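PDB 3QW3: orotidine-5-phosphate decarboxylase/orotate phosphoribosyltransferase, putative (Ompdcase-oprtase, putative) from Leishmania infantum, which probably catalyses, through the decarboxylase domain held in this chain, the conversion of orotidine 5'-phosphate to UMP and carbon dioxide, the last step of de novo UMP synthesis. Local coordinates for residues A64-V69 with K101-H106. Residues are numbered along the deposited sequence; the frame is centred on the assembly and turned at random.
Sequences AALSEV and KHLNAH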
ATOM      1  N   ALA A  64     -19.184  -2.656  -2.845  1.00 24.79           N
ATOM      2  CA  ALA A  64     -20.369  -2.265  -3.615  1.00 24.53           C
ATOM      3  C   ALA A  64     -20.684  -0.790  -3.373  1.00 23.95           C
ATOM      4  O   ALA A  64     -21.069  -0.076  -4.296  1.00 24.03           O
ATOM      5  CB  ALA A  64     -21.565  -3.139  -3.261  1.00 24.72           C
ATOM      6  N   ALA A  65     -20.500  -0.353  -2.129  1.00 23.18           N
ATOM      7  CA  ALA A  65     -20.692   1.043  -1.751  1.00 22.52           C
ATOM      8  C   ALA A  65     -19.707   1.949  -2.489  1.00 22.18           C
ATOM      9  O   ALA A  65     -20.090   3.001  -3.006  1.00 21.75           O
ATOM     10  CB  ALA A  65     -20.556   1.215  -0.239  1.00 22.73           C
ATOM     11  N   LEU A  66     -18.442   1.532  -2.543  1.00 21.56           N
ATOM     12  CA  LEU A  66     -17.412   2.289  -3.254  1.00 21.19           C
ATOM     13  C   LEU A  66     -17.738   2.369  -4.740  1.00 21.51           C
ATOM     14  O   LEU A  66     -17.605   3.430  -5.346  1.00 21.30           O
ATOM     15  CB  LEU A  66     -16.024   1.669  -3.034  1.00 20.79           C
ATOM     16  CG  LEU A  66     -14.828   2.325  -3.738  1.00 20.07           C
ATOM     17  CD1 LEU A  66     -14.732   3.827  -3.437  1.00 19.30           C
ATOM     18  CD2 LEU A  66     -13.539   1.613  -3.352  1.00 18.73           C
ATOM     19  N   SER A  67     -18.180   1.249  -5.314  1.00 21.81           N
ATOM     20  CA  SER A  67     -18.556   1.212  -6.726  1.00 22.44           C
ATOM     21  C   SER A  67     -19.686   2.198  -7.003  1.00 22.44           C
ATOM     22  O   SER A  67     -19.623   2.969  -7.967  1.00 22.63           O
ATOM     23  CB  SER A  67     -18.958  -0.203  -7.162  1.00 22.49           C
ATOM     24  OG  SER A  67     -19.305  -0.215  -8.539  1.00 23.94           O
ATOM     25  N   GLU A  68     -20.696   2.182  -6.135  1.00 22.72           N
ATOM     26  CA  GLU A  68     -21.857   3.061  -6.254  1.00 23.13           C
ATOM     27  C   GLU A  68     -21.481   4.542  -6.114  1.00 22.55           C
ATOM     28  O   GLU A  68     -21.980   5.386  -6.862  1.00 22.62           O
ATOM     29  CB  GLU A  68     -22.936   2.671  -5.235  1.00 23.49           C
ATOM     30  CG  GLU A  68     -24.215   3.498  -5.333  1.00 26.42           C
ATOM     31  CD  GLU A  68     -25.373   2.943  -4.509  1.00 29.42           C
ATOM     32  OE1 GLU A  68     -26.496   3.472  -4.660  1.00 31.36           O
ATOM     33  OE2 GLU A  68     -25.170   1.995  -3.716  1.00 30.82           O
ATOM     34  N   VAL A  69     -20.602   4.852  -5.163  1.00 21.84           N
ATOM     35  CA  VAL A  69     -20.143   6.231  -4.964  1.00 21.23           C
ATOM     36  C   VAL A  69     -19.373   6.739  -6.189  1.00 21.23           C
ATOM     37  O   VAL A  69     -19.595   7.864  -6.639  1.00 21.43           O
ATOM     38  CB  VAL A  69     -19.320   6.391  -3.644  1.00 20.97           C
ATOM     39  CG1 VAL A  69     -18.661   7.766  -3.562  1.00 20.44           C
ATOM     40  CG2 VAL A  69     -20.211   6.174  -2.431  1.00 20.64           C
ATOM     41  N   LYS A 101     -10.599  -0.969 -13.818  1.00 20.46           N
ATOM     42  CA  LYS A 101     -11.628  -1.620 -14.638  1.00 21.41           C
ATOM     43  C   LYS A 101     -12.874  -1.988 -13.841  1.00 21.38           C
ATOM     44  O   LYS A 101     -13.989  -1.674 -14.251  1.00 22.40           O
ATOM     45  CB  LYS A 101     -11.057  -2.837 -15.374  1.00 21.93           C
ATOM     46  CG  LYS A 101     -12.032  -3.456 -16.379  1.00 24.44           C
ATOM     47  CD  LYS A 101     -11.342  -4.433 -17.319  1.00 27.85           C
ATOM     48  CE  LYS A 101     -11.117  -5.790 -16.667  1.00 30.33           C
ATOM     49  N   HIS A 102     -12.697  -2.659 -12.706  1.00 20.82           N
ATOM     50  CA  HIS A 102     -13.841  -3.065 -11.900  1.00 20.49           C
ATOM     51  C   HIS A 102     -14.524  -1.880 -11.231  1.00 20.30           C
ATOM     52  O   HIS A 102     -15.743  -1.733 -11.324  1.00 20.51           O
ATOM     53  CB  HIS A 102     -13.447  -4.127 -10.866  1.00 20.51           C
ATOM     54  CG  HIS A 102     -12.897  -5.384 -11.468  1.00 21.75           C
ATOM     55  ND1 HIS A 102     -12.313  -6.377 -10.709  1.00 22.10           N
ATOM     56  CD2 HIS A 102     -12.837  -5.809 -12.754  1.00 22.89           C
ATOM     57  CE1 HIS A 102     -11.920  -7.359 -11.502  1.00 22.89           C
ATOM     58  NE2 HIS A 102     -12.225  -7.038 -12.747  1.00 23.05           N
ATOM     59  N   LEU A 103     -13.739  -1.031 -10.570  1.00 19.79           N
ATOM     60  CA  LEU A 103     -14.289   0.138  -9.883  1.00 19.92           C
ATOM     61  C   LEU A 103     -14.422   1.355 -10.797  1.00 20.11           C
ATOM     62  O   LEU A 103     -15.158   2.297 -10.472  1.00 20.18           O
ATOM     63  CB  LEU A 103     -13.455   0.492  -8.647  1.00 19.94           C
ATOM     64  CG  LEU A 103     -13.503  -0.490  -7.473  1.00 19.98           C
ATOM     65  CD1 LEU A 103     -12.372  -0.169  -6.489  1.00 20.27           C
ATOM     66  CD2 LEU A 103     -14.855  -0.473  -6.780  1.00 19.68           C
ATOM     67  N   ASN A 104     -13.712   1.321 -11.925  1.00 20.18           N
ATOM     68  CA  ASN A 104     -13.727   2.391 -12.939  1.00 20.77           C
ATOM     69  C   ASN A 104     -13.257   3.743 -12.404  1.00 20.00           C
ATOM     70  O   ASN A 104     -13.774   4.795 -12.788  1.00 19.78           O
ATOM     71  CB  ASN A 104     -15.106   2.524 -13.606  1.00 21.79           C
ATOM     72  CG  ASN A 104     -15.442   1.346 -14.499  1.00 24.43           C
ATOM     73  OD1 ASN A 104     -14.713   1.030 -15.445  1.00 29.09           O
ATOM     74  ND2 ASN A 104     -16.565   0.704 -14.219  1.00 27.39           N
ATOM     75  N   ALA A 105     -12.276   3.705 -11.507  1.00 19.03           N
ATOM     76  CA  ALA A 105     -11.581   4.917 -11.099  1.00 17.87           C
ATOM     77  C   ALA A 105     -10.656   5.340 -12.235  1.00 17.28           C
ATOM     78  O   ALA A 105     -10.264   4.511 -13.064  1.00 16.92           O
ATOM     79  CB  ALA A 105     -10.791   4.675  -9.815  1.00 17.94           C
ATOM     80  N   HIS A 106     -10.320   6.627 -12.282  1.00 16.18           N
ATOM     81  CA  HIS A 106      -9.467   7.157 -13.346  1.00 15.65           C
ATOM     82  C   HIS A 106      -7.998   7.240 -12.940  1.00 14.84           C
ATOM     83  O   HIS A 106      -7.119   7.435 -13.785  1.00 15.04           O
ATOM     84  CB  HIS A 106      -9.978   8.539 -13.787  1.00 15.64           C
ATOM     85  CG  HIS A 106     -11.449   8.576 -14.051  1.00 16.88           C
ATOM     86  ND1 HIS A 106     -11.982   8.484 -15.320  1.00 20.84           N
ATOM     87  CD2 HIS A 106     -12.502   8.689 -13.208  1.00 17.62           C
ATOM     88  CE1 HIS A 106     -13.300   8.540 -15.246  1.00 19.55           C
ATOM     89  NE2 HIS A 106     -13.641   8.671 -13.976  1.00 21.66           N
TER
HETATM   90  O   HOH W   1     -17.987   2.357 -10.200  1.00 26.97           O
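Leu103 reaches across to helix 60-72 and sets one methyl against Leu66 and the other against the backbone of Ser67. Leu103 CD1 meets Leu66 CD2 at 3.8 Å, and the two leucine side chains cross at about a right angle, their branched apolar ends well suited to a buried interface. Leu103 CD2 lies 4.0 Å from the backbone N of Ser67 and 4.1 Å from Ser67 CB. A chi1 of -69°, with CG anti to the carbonyl carbon, turns the Leu103 branch toward the helix, and the fork at CG lets its methyls reach both residues. The small Ser67 side chain is consistent with the close approach, Ser67 CA to Leu103 CA being 5.4 Å.

No direct hydrogen bond joins the segments. Instead, a water donates to Ser67 O and to Leu103 O, each at 2.8 Å, and so links a helix carbonyl to one near the C-terminal end of helix 89-102. Directly after Leu103, Asn104 takes positive phi (60°), a conformation that asparagine tolerates better than most residues, and the chain turns there toward strand 107-110.

Toward the strands, Leu81 touches both leucines. Trp63 and Ile70, on the same helix as Leu66, also touch Leu103, while Phe55 of helix 52-56 packs on Leu66. The ring of neighbouring His102 meets Phe57 of the second subunit edge-to-face. The contact thus joins helix 60-72 to the chain at the end of helix 89-102, in keeping with the TIM-barrel fold of the OMP decarboxylase family, where helices pack outside the parallel strands.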